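Local coordinates for putative conjugative transposon recombinase (PDB 3G13), which probably binds DNA and exchanges its strands as a serine recombinase of the resolvase family, the chain here being its N-terminal resolvase-type domain, at residues A[8-13]-A[30-35]; A[34-37]-A[41-44]; A[70-75]-A[102-107]; A[93-98]-A[127-132]. All coordinates share one frame; numbering follows the deposited sequence.

Interaction 1: A[8-13]-A[30-35]; sequences VAAYCR and QYYTDM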
loop_
_atom_site.group_PDB
_atom_site.type_symbol
_atom_site.label_atom_id
_atom_site.label_comp_id
_atom_site.label_asym_id
_atom_site.label_seq_id
_atom_site.Cartn_x
_atom_site.Cartn_y
_atom_site.Cartn_z
ATOM N N VAL A 8 11.946 -21.440 12.844
ATOM C CA VAL A 8 10.656 -20.827 12.550
ATOM C C VAL A 8 10.014 -20.292 13.817
ATOM O O VAL A 8 9.868 -21.012 14.802
ATOM C CB VAL A 8 9.716 -21.802 11.800
ATOM C CG1 VAL A 8 8.391 -21.109 11.411
ATOM C CG2 VAL A 8 10.428 -22.352 10.535
ATOM N N ALA A 9 9.626 -19.025 13.792
ATOM C CA ALA A 9 8.833 -18.451 14.893
ATOM C C ALA A 9 7.405 -18.105 14.445
ATOM O O ALA A 9 7.098 -18.109 13.232
ATOM C CB ALA A 9 9.538 -17.185 15.417
ATOM N N ALA A 10 6.539 -17.774 15.410
ATOM C CA ALA A 10 5.218 -17.197 15.105
ATOM C C ALA A 10 5.040 -15.977 15.952
ATOM O O ALA A 10 5.436 -15.982 17.117
ATOM C CB ALA A 10 4.077 -18.190 15.372
ATOM N N TYR A 11 4.467 -14.933 15.351
ATOM C CA TYR A 11 4.010 -13.768 16.106
ATOM C C TYR A 11 2.491 -13.663 16.194
ATOM O O TYR A 11 1.802 -13.659 15.171
ATOM C CB TYR A 11 4.617 -12.454 15.586
ATOM C CG TYR A 11 4.160 -11.336 16.495
ATOM C CD1 TYR A 11 4.746 -11.165 17.761
ATOM C CD2 TYR A 11 3.073 -10.521 16.145
ATOM C CE1 TYR A 11 4.299 -10.210 18.635
ATOM C CE2 TYR A 11 2.628 -9.528 17.016
ATOM C CZ TYR A 11 3.257 -9.389 18.274
ATOM O OH TYR A 11 2.850 -8.430 19.164
ATOM N N CYS A 12 1.973 -13.565 17.421
ATOM C CA CYS A 12 0.529 -13.596 17.671
ATOM C C CYS A 12 0.010 -12.334 18.351
ATOM O O CYS A 12 0.671 -11.775 19.247
ATOM C CB CYS A 12 0.137 -14.796 18.557
ATOM S SG CYS A 12 0.868 -16.391 18.096
ATOM N N ARG A 13 -1.177 -11.900 17.930
ATOM C CA ARG A 13 -1.946 -10.920 18.671
ATOM C C ARG A 13 -3.028 -11.693 19.414
ATOM O O ARG A 13 -3.773 -12.460 18.788
ATOM C CB ARG A 13 -2.568 -9.869 17.754
ATOM C CG ARG A 13 -3.303 -8.779 18.514
ATOM C CD ARG A 13 -3.797 -7.692 17.565
ATOM N NE ARG A 13 -4.898 -8.186 16.739
ATOM C CZ ARG A 13 -5.269 -7.655 15.589
ATOM N NH1 ARG A 13 -4.635 -6.595 15.090
ATOM N NH2 ARG A 13 -6.284 -8.192 14.939
ATOM N N GLN A 30 -1.169 -23.675 20.469
ATOM C CA GLN A 30 -1.323 -25.036 19.929
ATOM C C GLN A 30 -1.316 -25.063 18.392
ATOM O O GLN A 30 -0.714 -25.940 17.806
ATOM C CB GLN A 30 -2.607 -25.722 20.429
ATOM C CG GLN A 30 -2.692 -25.877 21.942
ATOM C CD GLN A 30 -3.848 -26.776 22.324
ATOM O OE1 GLN A 30 -4.245 -27.649 21.546
ATOM N NE2 GLN A 30 -4.391 -26.575 23.506
ATOM N N TYR A 31 -2.000 -24.104 17.762
ATOM C CA TYR A 31 -2.062 -24.059 16.311
ATOM C C TYR A 31 -0.650 -24.003 15.713
ATOM O O TYR A 31 -0.296 -24.847 14.880
ATOM C CB TYR A 31 -2.899 -22.869 15.796
ATOM C CG TYR A 31 -2.753 -22.746 14.302
ATOM C CD1 TYR A 31 -3.422 -23.620 13.452
ATOM C CD2 TYR A 31 -1.897 -21.797 13.738
ATOM C CE1 TYR A 31 -3.237 -23.546 12.055
ATOM C CE2 TYR A 31 -1.722 -21.712 12.366
ATOM C CZ TYR A 31 -2.395 -22.572 11.536
ATOM O OH TYR A 31 -2.224 -22.491 10.165
ATOM N N TYR A 32 0.145 -23.015 16.128
ATOM C CA TYR A 32 1.494 -22.842 15.561
ATOM C C TYR A 32 2.454 -23.950 15.920
ATOM O O TYR A 32 3.271 -24.320 15.108
ATOM C CB TYR A 32 2.090 -21.489 15.940
ATOM C CG TYR A 32 1.446 -20.351 15.182
ATOM C CD1 TYR A 32 1.655 -20.202 13.801
ATOM C CD2 TYR A 32 0.623 -19.419 15.850
ATOM C CE1 TYR A 32 1.054 -19.124 13.098
ATOM C CE2 TYR A 32 0.033 -18.357 15.174
ATOM C CZ TYR A 32 0.248 -18.206 13.795
ATOM O OH TYR A 32 -0.351 -17.139 13.144
ATOM N N THR A 33 2.337 -24.505 17.128
ATOM C CA THR A 33 3.235 -25.587 17.527
ATOM C C THR A 33 3.008 -26.802 16.624
ATOM O O THR A 33 3.951 -27.372 16.124
ATOM C CB THR A 33 3.068 -25.980 19.029
ATOM O OG1 THR A 33 3.289 -24.814 19.826
ATOM C CG2 THR A 33 4.083 -27.034 19.424
ATOM N N ASP A 34 1.752 -27.154 16.435
ATOM C CA ASP A 34 1.370 -28.262 15.592
ATOM C C ASP A 34 1.698 -27.972 14.113
ATOM O O ASP A 34 2.253 -28.828 13.427
ATOM C CB ASP A 34 -0.116 -28.526 15.788
ATOM C CG ASP A 34 -0.682 -29.530 14.794
ATOM O OD1 ASP A 34 -0.456 -30.767 14.967
ATOM O OD2 ASP A 34 -1.362 -29.064 13.859
HETATM N N MSE A 35 1.363 -26.775 13.637
HETATM C CA MSE A 35 1.610 -26.440 12.232
HETATM C C MSE A 35 3.106 -26.491 11.917
HETATM O O MSE A 35 3.515 -27.063 10.906
HETATM C CB MSE A 35 1.000 -25.086 11.849
HETATM C CG MSE A 35 1.006 -24.814 10.343
HETATM SE SE MSE A 35 2.713 -23.886 9.812
HETATM C CE MSE A 35 2.193 -22.140 10.611
HETATM O O HOH W 1 -0.485 -14.649 14.098
#
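With CG opposite its carbonyl carbon (chi1 -73°), Tyr32 turns its ring off helix 30-35 and lays it against strand 8-13, where it meets Ala10 and Cys12. Cys12 takes the same branch, which brings SG beside the backbone N and up to the CD2-CE2 side of the ring. The methyl of Ala10 sits over one face: CB lies 3.5 Å from the Tyr32 ring centroid and 17° off the ring normal, a CH-pi contact displaced toward the CG side, with CB to Tyr32 CG at 3.4 Å. The sulfur approaches obliquely, 60° off the normal, and Cys12 SG reaches Tyr32 CE2 at 3.6 Å, a sulfur-aromatic contact. On the other face of the Tyr32 ring lies CD2 of Tyr31, so the ring is held between strand and helix. Its hydroxyl is gripped by a water that donates to Tyr32 OH and to Tyr11 O, both at 2.7 Å, and Tyr32 OH is also hydrogen-bonded to Glu111. In the fold, this buried contact packs helix 25-37 on strand 6-14, the first two elements of a beta-alpha-beta unit, while Phe80 of the adjacent strand 78-81 also touches Tyr32.

Interaction 2: A[34-37]-A[41-44]; sequences DMIK and EWVL
Helix 34-37 and strand 42-44 meet at the turn of a beta-alpha-beta unit, with Ile36 and Leu44 closest in the backbone at 6.5 Å between their CA atoms. The chain reverses over a few residues, and on the strand Trp42 and Leu44 direct their CB atoms at the helix while Val43 directs its own away, the alternation expected of an extended strand. Ile36 fills the middle of the contact. Its CG2 lies over the strand backbone, 4.0 Å from Leu44 N, whereas its CD1 meets Leu44 CD1 at 3.8 Å, the two side chains crossing at about a right angle. Leu44 is positioned for this by a CG opposite its backbone N (chi1 175°), which sets CD1 against Ile36 and CD2 near Lys37 NZ. Trp42 brings CE3 to 3.8 Å from Ile36 O and its rim to Met35. Selenomethionine Met35 bends at chi2 and chi3 and brings SE to that rim, 87° off the normal of the six-membered ring, an edge-on Met-aromatic contact with SE to Trp42 CZ3 at 4.0 Å. On the backbone side, a water lies 2.8 Å from Ile36 O and 2.7 Å from Trp42 O.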
loop_
_atom_site.group_PDB
_atom_site.type_symbol
_atom_site.label_atom_id
_atom_site.label_comp_id
_atom_site.label_asym_id
_atom_site.label_seq_id
_atom_site.Cartn_x
_atom_site.Cartn_y
_atom_site.Cartn_z
ATOM N N ASP A 34 1.752 -27.154 16.435
ATOM C CA ASP A 34 1.370 -28.262 15.592
ATOM C C ASP A 34 1.698 -27.972 14.113
ATOM O O ASP A 34 2.253 -28.828 13.427
ATOM C CB ASP A 34 -0.116 -28.526 15.788
ATOM C CG ASP A 34 -0.682 -29.530 14.794
ATOM O OD1 ASP A 34 -0.456 -30.767 14.967
ATOM O OD2 ASP A 34 -1.362 -29.064 13.859
HETATM N N MSE A 35 1.363 -26.775 13.637
HETATM C CA MSE A 35 1.610 -26.440 12.232
HETATM C C MSE A 35 3.106 -26.491 11.917
HETATM O O MSE A 35 3.515 -27.063 10.906
HETATM C CB MSE A 35 1.000 -25.086 11.849
HETATM C CG MSE A 35 1.006 -24.814 10.343
HETATM SE SE MSE A 35 2.713 -23.886 9.812
HETATM C CE MSE A 35 2.193 -22.140 10.611
ATOM N N ILE A 36 3.937 -25.909 12.771
ATOM C CA ILE A 36 5.373 -25.886 12.474
ATOM C C ILE A 36 5.996 -27.314 12.547
ATOM O O ILE A 36 6.923 -27.643 11.782
ATOM C CB ILE A 36 6.102 -24.854 13.349
ATOM C CG1 ILE A 36 5.688 -23.428 12.913
ATOM C CG2 ILE A 36 7.630 -25.057 13.375
ATOM C CD1 ILE A 36 5.932 -22.388 13.985
ATOM N N LYS A 37 5.471 -28.134 13.453
ATOM C CA LYS A 37 5.855 -29.563 13.565
ATOM C C LYS A 37 5.491 -30.419 12.370
ATOM O O LYS A 37 6.064 -31.486 12.205
ATOM C CB LYS A 37 5.255 -30.211 14.819
ATOM C CG LYS A 37 6.256 -30.468 15.912
ATOM C CD LYS A 37 6.565 -29.162 16.638
ATOM C CE LYS A 37 6.606 -29.407 18.135
ATOM N NZ LYS A 37 7.655 -28.549 18.760
ATOM N N GLU A 41 11.814 -30.216 8.100
ATOM C CA GLU A 41 12.946 -29.324 7.742
ATOM C C GLU A 41 12.999 -28.076 8.642
ATOM O O GLU A 41 13.930 -27.261 8.560
ATOM C CB GLU A 41 12.827 -28.867 6.290
ATOM C CG GLU A 41 12.679 -30.019 5.270
ATOM C CD GLU A 41 12.788 -29.468 3.848
ATOM O OE1 GLU A 41 11.766 -29.219 3.201
ATOM O OE2 GLU A 41 13.922 -29.248 3.403
ATOM N N TRP A 42 11.961 -27.905 9.460
ATOM C CA TRP A 42 11.823 -26.743 10.327
ATOM C C TRP A 42 11.994 -27.134 11.784
ATOM O O TRP A 42 11.752 -28.285 12.167
ATOM C CB TRP A 42 10.406 -26.161 10.208
ATOM C CG TRP A 42 10.042 -25.608 8.844
ATOM C CD1 TRP A 42 10.863 -25.426 7.758
ATOM C CD2 TRP A 42 8.755 -25.135 8.459
ATOM N NE1 TRP A 42 10.150 -24.881 6.708
ATOM C CE2 TRP A 42 8.854 -24.695 7.107
ATOM C CE3 TRP A 42 7.526 -25.058 9.109
ATOM C CZ2 TRP A 42 7.754 -24.170 6.400
ATOM C CZ3 TRP A 42 6.411 -24.559 8.404
ATOM C CH2 TRP A 42 6.552 -24.117 7.058
ATOM N N VAL A 43 12.382 -26.158 12.584
ATOM C CA VAL A 43 12.428 -26.295 14.042
ATOM C C VAL A 43 11.801 -25.036 14.610
ATOM O O VAL A 43 12.087 -23.938 14.140
ATOM C CB VAL A 43 13.885 -26.593 14.594
ATOM C CG1 VAL A 43 14.891 -25.480 14.222
ATOM C CG2 VAL A 43 13.868 -26.832 16.123
ATOM N N LEU A 44 10.910 -25.212 15.592
ATOM C CA LEU A 44 10.267 -24.103 16.296
ATOM C C LEU A 44 11.301 -23.336 17.123
ATOM O O LEU A 44 12.001 -23.935 17.965
ATOM C CB LEU A 44 9.121 -24.614 17.187
ATOM C CG LEU A 44 8.356 -23.643 18.120
ATOM C CD1 LEU A 44 7.636 -22.547 17.356
ATOM C CD2 LEU A 44 7.388 -24.443 19.007
HETATM O O HOH W 2 9.244 -28.814 12.873
#

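Interaction 3: A[70-75]-A[102-107]; sequences DCMNGE and KERNIA
Arg104 reaches from the loop 102-107 to the end of helix 70-72, and its outer atoms meet the selenomethionine Met72. Its CB points toward the helix, and a bend at chi2 (131°) turns the chain so that CD arrives 3.4 Å from Met72 SE and also near Met72 CE. The next atom, NE, lies 3.4 Å from Met72 SE, and CZ follows at 3.8 Å, which puts the selenium over one face of the guanidinium, offset toward its rim; the two side chains cross at about a right angle. Past CZ, NH1 comes to 3.3 Å from Met72 O and donates to a water 2.9 Å away. That water lies at the guanidinium edge, in its plane, and itself donates to Cys71 O, thereby joining loop and helix end. Deeper in, Ile106 CD1 packs on Cys71, 3.7 Å from Cys71 CB and 3.5 Å from Cys71 O. Around this buried pair, Leu101 of helix 91-102 touches Cys71, Met72 and Ile106. Both segments hold a Schellman motif that ends a helix: Gly74, with positive phi (84°), closes helix 62-72 through Glu75 N to Asp70 O and Gly74 N to Cys71 O, and Asn105, also of positive phi, closes helix 91-102. Two Schellman-capped helix ends are thus packed together in the alpha/beta resolvase-type domain, with Ile106 leading into strand 107-110.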
loop_
_atom_site.group_PDB
_atom_site.type_symbol
_atom_site.label_atom_id
_atom_site.label_comp_id
_atom_site.label_asym_id
_atom_site.label_seq_id
_atom_site.Cartn_x
_atom_site.Cartn_y
_atom_site.Cartn_z
ATOM N N ASP A 70 15.559 -11.339 19.169
ATOM C CA ASP A 70 15.956 -12.711 18.824
ATOM C C ASP A 70 16.300 -12.851 17.344
ATOM O O ASP A 70 17.192 -13.640 16.981
ATOM C CB ASP A 70 14.867 -13.707 19.225
ATOM C CG ASP A 70 14.710 -13.808 20.742
ATOM O OD1 ASP A 70 15.587 -13.291 21.463
ATOM O OD2 ASP A 70 13.711 -14.382 21.212
ATOM N N CYS A 71 15.579 -12.099 16.501
ATOM C CA CYS A 71 15.920 -12.003 15.068
ATOM C C CYS A 71 17.304 -11.376 14.877
ATOM O O CYS A 71 18.094 -11.893 14.103
ATOM C CB CYS A 71 14.864 -11.213 14.262
ATOM S SG CYS A 71 13.288 -12.078 13.984
HETATM N N MSE A 72 17.593 -10.273 15.586
HETATM C CA MSE A 72 18.906 -9.619 15.482
HETATM C C MSE A 72 20.048 -10.520 15.999
HETATM O O MSE A 72 21.197 -10.408 15.545
HETATM C CB MSE A 72 18.896 -8.236 16.151
HETATM C CG MSE A 72 17.926 -7.213 15.501
HETATM SE SE MSE A 72 18.114 -7.044 13.521
HETATM C CE MSE A 72 16.625 -8.210 12.928
ATOM N N ASN A 73 19.706 -11.450 16.897
ATOM C CA ASN A 73 20.660 -12.436 17.442
ATOM C C ASN A 73 20.800 -13.744 16.640
ATOM O O ASN A 73 21.564 -14.625 17.030
ATOM C CB ASN A 73 20.286 -12.765 18.896
ATOM C CG ASN A 73 20.418 -11.559 19.831
ATOM O OD1 ASN A 73 21.084 -10.572 19.509
ATOM N ND2 ASN A 73 19.794 -11.647 21.002
ATOM N N GLY A 74 20.067 -13.881 15.531
ATOM C CA GLY A 74 20.225 -15.051 14.662
ATOM C C GLY A 74 19.437 -16.289 15.072
ATOM O O GLY A 74 19.722 -17.401 14.610
ATOM N N GLU A 75 18.426 -16.107 15.914
ATOM C CA GLU A 75 17.626 -17.248 16.395
ATOM C C GLU A 75 16.471 -17.637 15.472
ATOM O O GLU A 75 15.862 -18.694 15.659
ATOM C CB GLU A 75 17.094 -16.965 17.800
ATOM C CG GLU A 75 18.155 -17.133 18.854
ATOM C CD GLU A 75 17.768 -16.520 20.180
ATOM O OE1 GLU A 75 16.565 -16.580 20.564
ATOM O OE2 GLU A 75 18.674 -15.970 20.844
ATOM N N LYS A 102 14.442 -8.384 6.487
ATOM C CA LYS A 102 14.887 -8.722 5.124
ATOM C C LYS A 102 16.423 -8.535 4.932
ATOM O O LYS A 102 17.064 -9.341 4.280
ATOM C CB LYS A 102 14.089 -7.891 4.092
ATOM C CG LYS A 102 14.408 -8.191 2.621
ATOM C CD LYS A 102 13.324 -7.638 1.693
ATOM C CE LYS A 102 13.537 -8.041 0.209
ATOM N NZ LYS A 102 12.209 -8.395 -0.476
ATOM N N GLU A 103 16.987 -7.476 5.516
ATOM C CA GLU A 103 18.418 -7.191 5.406
ATOM C C GLU A 103 19.253 -8.307 6.031
ATOM O O GLU A 103 20.451 -8.471 5.704
ATOM C CB GLU A 103 18.740 -5.837 6.065
ATOM C CG GLU A 103 18.161 -4.646 5.296
ATOM C CD GLU A 103 18.142 -3.331 6.096
ATOM O OE1 GLU A 103 17.472 -2.362 5.615
ATOM O OE2 GLU A 103 18.784 -3.265 7.188
ATOM N N ARG A 104 18.621 -9.057 6.939
ATOM C CA ARG A 104 19.252 -10.189 7.615
ATOM C C ARG A 104 18.797 -11.554 7.074
ATOM O O ARG A 104 19.095 -12.595 7.673
ATOM C CB ARG A 104 19.076 -10.071 9.131
ATOM C CG ARG A 104 20.194 -9.206 9.733
ATOM C CD ARG A 104 19.643 -8.160 10.639
ATOM N NE ARG A 104 20.682 -7.358 11.319
ATOM C CZ ARG A 104 21.558 -7.822 12.226
ATOM N NH1 ARG A 104 21.577 -9.112 12.583
ATOM N NH2 ARG A 104 22.422 -6.977 12.788
ATOM N N ASN A 105 18.135 -11.520 5.911
ATOM C CA ASN A 105 17.641 -12.722 5.192
ATOM C C ASN A 105 16.626 -13.504 6.032
ATOM O O ASN A 105 16.601 -14.751 6.004
ATOM C CB ASN A 105 18.789 -13.653 4.761
ATOM C CG ASN A 105 19.827 -12.952 3.908
ATOM O OD1 ASN A 105 19.515 -12.427 2.834
ATOM N ND2 ASN A 105 21.078 -12.944 4.381
ATOM N N ILE A 106 15.828 -12.755 6.798
ATOM C CA ILE A 106 14.747 -13.298 7.615
ATOM C C ILE A 106 13.434 -12.925 6.951
ATOM O O ILE A 106 13.130 -11.750 6.683
ATOM C CB ILE A 106 14.767 -12.776 9.081
ATOM C CG1 ILE A 106 16.133 -13.056 9.744
ATOM C CG2 ILE A 106 13.573 -13.367 9.882
ATOM C CD1 ILE A 106 16.401 -12.262 11.072
ATOM N N ALA A 107 12.674 -13.960 6.666
ATOM C CA ALA A 107 11.410 -13.829 5.996
ATOM C C ALA A 107 10.283 -13.667 7.010
ATOM O O ALA A 107 10.307 -14.257 8.092
ATOM C CB ALA A 107 11.171 -15.119 5.168
HETATM O O HOH W 3 20.553 -11.863 12.381
#

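Interaction 4: A[93-98]-A[127-132]; sequences DTLKYV and VVLSSV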
loop_
_atom_site.group_PDB
_atom_site.type_symbol
_atom_site.label_atom_id
_atom_site.label_comp_id
_atom_site.label_asym_id
_atom_site.label_seq_id
_atom_site.Cartn_x
_atom_site.Cartn_y
_atom_site.Cartn_z
ATOM N N ASP A 93 5.762 1.368 10.364
ATOM C CA ASP A 93 6.348 0.297 11.196
ATOM C C ASP A 93 6.417 -1.011 10.425
ATOM O O ASP A 93 7.384 -1.761 10.586
ATOM C CB ASP A 93 5.552 0.077 12.492
ATOM C CG ASP A 93 5.782 1.188 13.521
ATOM O OD1 ASP A 93 6.754 1.953 13.353
ATOM O OD2 ASP A 93 4.978 1.280 14.478
ATOM N N THR A 94 5.400 -1.290 9.599
ATOM C CA THR A 94 5.411 -2.512 8.759
ATOM C C THR A 94 6.662 -2.519 7.876
ATOM O O THR A 94 7.377 -3.527 7.794
ATOM C CB THR A 94 4.129 -2.658 7.866
ATOM O OG1 THR A 94 2.929 -2.556 8.659
ATOM C CG2 THR A 94 4.134 -3.996 7.151
ATOM N N LEU A 95 6.916 -1.384 7.221
ATOM C CA LEU A 95 8.123 -1.165 6.423
ATOM C C LEU A 95 9.391 -1.384 7.197
ATOM O O LEU A 95 10.268 -2.144 6.779
ATOM C CB LEU A 95 8.141 0.281 5.861
ATOM C CG LEU A 95 7.269 0.518 4.637
ATOM C CD1 LEU A 95 7.177 2.050 4.321
ATOM C CD2 LEU A 95 7.890 -0.285 3.475
ATOM N N LYS A 96 9.494 -0.676 8.323
ATOM C CA LYS A 96 10.682 -0.716 9.173
ATOM C C LYS A 96 11.033 -2.172 9.532
ATOM O O LYS A 96 12.164 -2.607 9.332
ATOM C CB LYS A 96 10.409 0.104 10.445
ATOM C CG LYS A 96 11.411 -0.010 11.577
ATOM C CD LYS A 96 11.000 0.919 12.727
ATOM C CE LYS A 96 11.676 0.541 14.053
ATOM N NZ LYS A 96 13.147 0.817 14.068
ATOM N N TYR A 97 10.075 -2.890 10.116
ATOM C CA TYR A 97 10.377 -4.222 10.616
ATOM C C TYR A 97 10.501 -5.265 9.517
ATOM O O TYR A 97 11.337 -6.178 9.617
ATOM C CB TYR A 97 9.363 -4.641 11.679
ATOM C CG TYR A 97 9.458 -3.769 12.925
ATOM C CD1 TYR A 97 10.634 -3.732 13.676
ATOM C CD2 TYR A 97 8.365 -2.994 13.354
ATOM C CE1 TYR A 97 10.740 -2.925 14.829
ATOM C CE2 TYR A 97 8.464 -2.185 14.516
ATOM C CZ TYR A 97 9.658 -2.163 15.230
ATOM O OH TYR A 97 9.781 -1.389 16.366
ATOM N N VAL A 98 9.712 -5.147 8.451
ATOM C CA VAL A 98 9.905 -6.088 7.339
ATOM C C VAL A 98 11.325 -5.901 6.733
ATOM O O VAL A 98 12.054 -6.869 6.545
ATOM C CB VAL A 98 8.827 -5.987 6.275
ATOM C CG1 VAL A 98 9.260 -6.783 4.997
ATOM C CG2 VAL A 98 7.476 -6.495 6.842
ATOM N N VAL A 127 7.364 -2.047 -2.164
ATOM C CA VAL A 127 7.158 -0.943 -3.107
ATOM C C VAL A 127 5.813 -0.262 -2.832
ATOM O O VAL A 127 5.741 0.973 -2.753
ATOM C CB VAL A 127 7.266 -1.421 -4.620
ATOM C CG1 VAL A 127 6.595 -0.422 -5.551
ATOM C CG2 VAL A 127 8.717 -1.577 -5.052
ATOM N N VAL A 128 4.751 -1.066 -2.692
ATOM C CA VAL A 128 3.388 -0.568 -2.470
ATOM C C VAL A 128 3.285 0.133 -1.112
ATOM O O VAL A 128 2.746 1.223 -1.021
ATOM C CB VAL A 128 2.278 -1.678 -2.581
ATOM C CG1 VAL A 128 0.918 -1.138 -2.145
ATOM C CG2 VAL A 128 2.148 -2.189 -4.012
ATOM N N LEU A 129 3.823 -0.497 -0.070
ATOM C CA LEU A 129 3.877 0.131 1.261
ATOM C C LEU A 129 4.664 1.448 1.283
ATOM O O LEU A 129 4.275 2.343 2.003
ATOM C CB LEU A 129 4.455 -0.794 2.324
ATOM C CG LEU A 129 3.709 -2.100 2.609
ATOM C CD1 LEU A 129 4.381 -2.869 3.750
ATOM C CD2 LEU A 129 2.259 -1.817 2.892
ATOM N N SER A 130 5.765 1.536 0.525
ATOM C CA SER A 130 6.539 2.770 0.451
ATOM C C SER A 130 5.708 3.909 -0.162
ATOM O O SER A 130 5.789 5.043 0.313
ATOM C CB SER A 130 7.827 2.607 -0.353
ATOM O OG SER A 130 8.625 1.550 0.149
ATOM N N SER A 131 4.918 3.599 -1.202
ATOM C CA SER A 131 4.074 4.596 -1.873
ATOM C C SER A 131 2.923 5.008 -0.975
ATOM O O SER A 131 2.604 6.179 -0.878
ATOM C CB SER A 131 3.542 4.086 -3.220
ATOM O OG SER A 131 4.560 4.260 -4.194
ATOM N N VAL A 132 2.320 4.022 -0.318
ATOM C CA VAL A 132 1.278 4.262 0.674
ATOM C C VAL A 132 1.785 5.157 1.817
ATOM O O VAL A 132 1.135 6.132 2.154
ATOM C CB VAL A 132 0.701 2.941 1.207
ATOM C CG1 VAL A 132 -0.208 3.188 2.375
ATOM C CG2 VAL A 132 -0.091 2.206 0.096
#
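Leu95 and Leu129 run past each other in opposite directions between segments 93-98 and 127-132, whose axes cross at -142°, an oblique, largely antiparallel packing of helix 91-102 on the long helix 120-150 within the resolvase-type domain. The segment axes approach to 10.0 Å, a spacing bridged by side chains, and Leu95 and Leu129 are also the nearest pair in the backbone. Both leucines have CG opposite the carbonyl carbon (chi1 -79° for Leu95), which projects their branches across the interface. Leu95 CD2 lies against the base of the other leucine, 3.7 Å from Leu129 CB, whereas Leu95 CD1 reaches the helix backbone, 3.7 Å from Leu129 O. Leu129 in turn extends beyond Leu95 to Thr94, which it meets at about a right angle. The threonine divides its side chain by character: CG2, opposite the backbone N, faces the leucine, while OG1 turns back to hydrogen-bond to Asn90 O, just before its helix, and also to Gln135 of the second subunit. In that subunit Val128 packs on Leu129 and Leu129 on Val132 of this chain, so the contact runs into the subunit interface. In serine recombinases of this type the long helix is commonly an element of dimerisation, and the packing seen here is consistent with that. Ser130 OG is hydrogen-bonded to Leu126 O of its own helix, and the same oxygen lies 3.9 Å from Leu95 CD2. Thr94 CG2 lies 3.6 Å from Leu129 CD1.

In the fold
Along the chain, interactions 1 and 2 come first and share helix 25-37, overlapping at Asp34 and Met35. Their centres are 9 Å apart and they touch directly, with Val8 N 2.8 Å from Val43 O, a probable hydrogen bond between neighbouring sheet strands 6-14 and 42-51. Interaction 3 follows, its centre about 17 Å from that of interaction 1, and interlocks in sequence with interaction 4: segment 93-98 falls between 70-75 and 102-107, and helix 91-102 serves both regions. Interaction 4 lies farthest from the beta-alpha-beta unit, about 28 Å from interaction 2 between centres. The series thus runs from one beta-alpha-beta unit, past the helix ends, to the helix at the subunit interface.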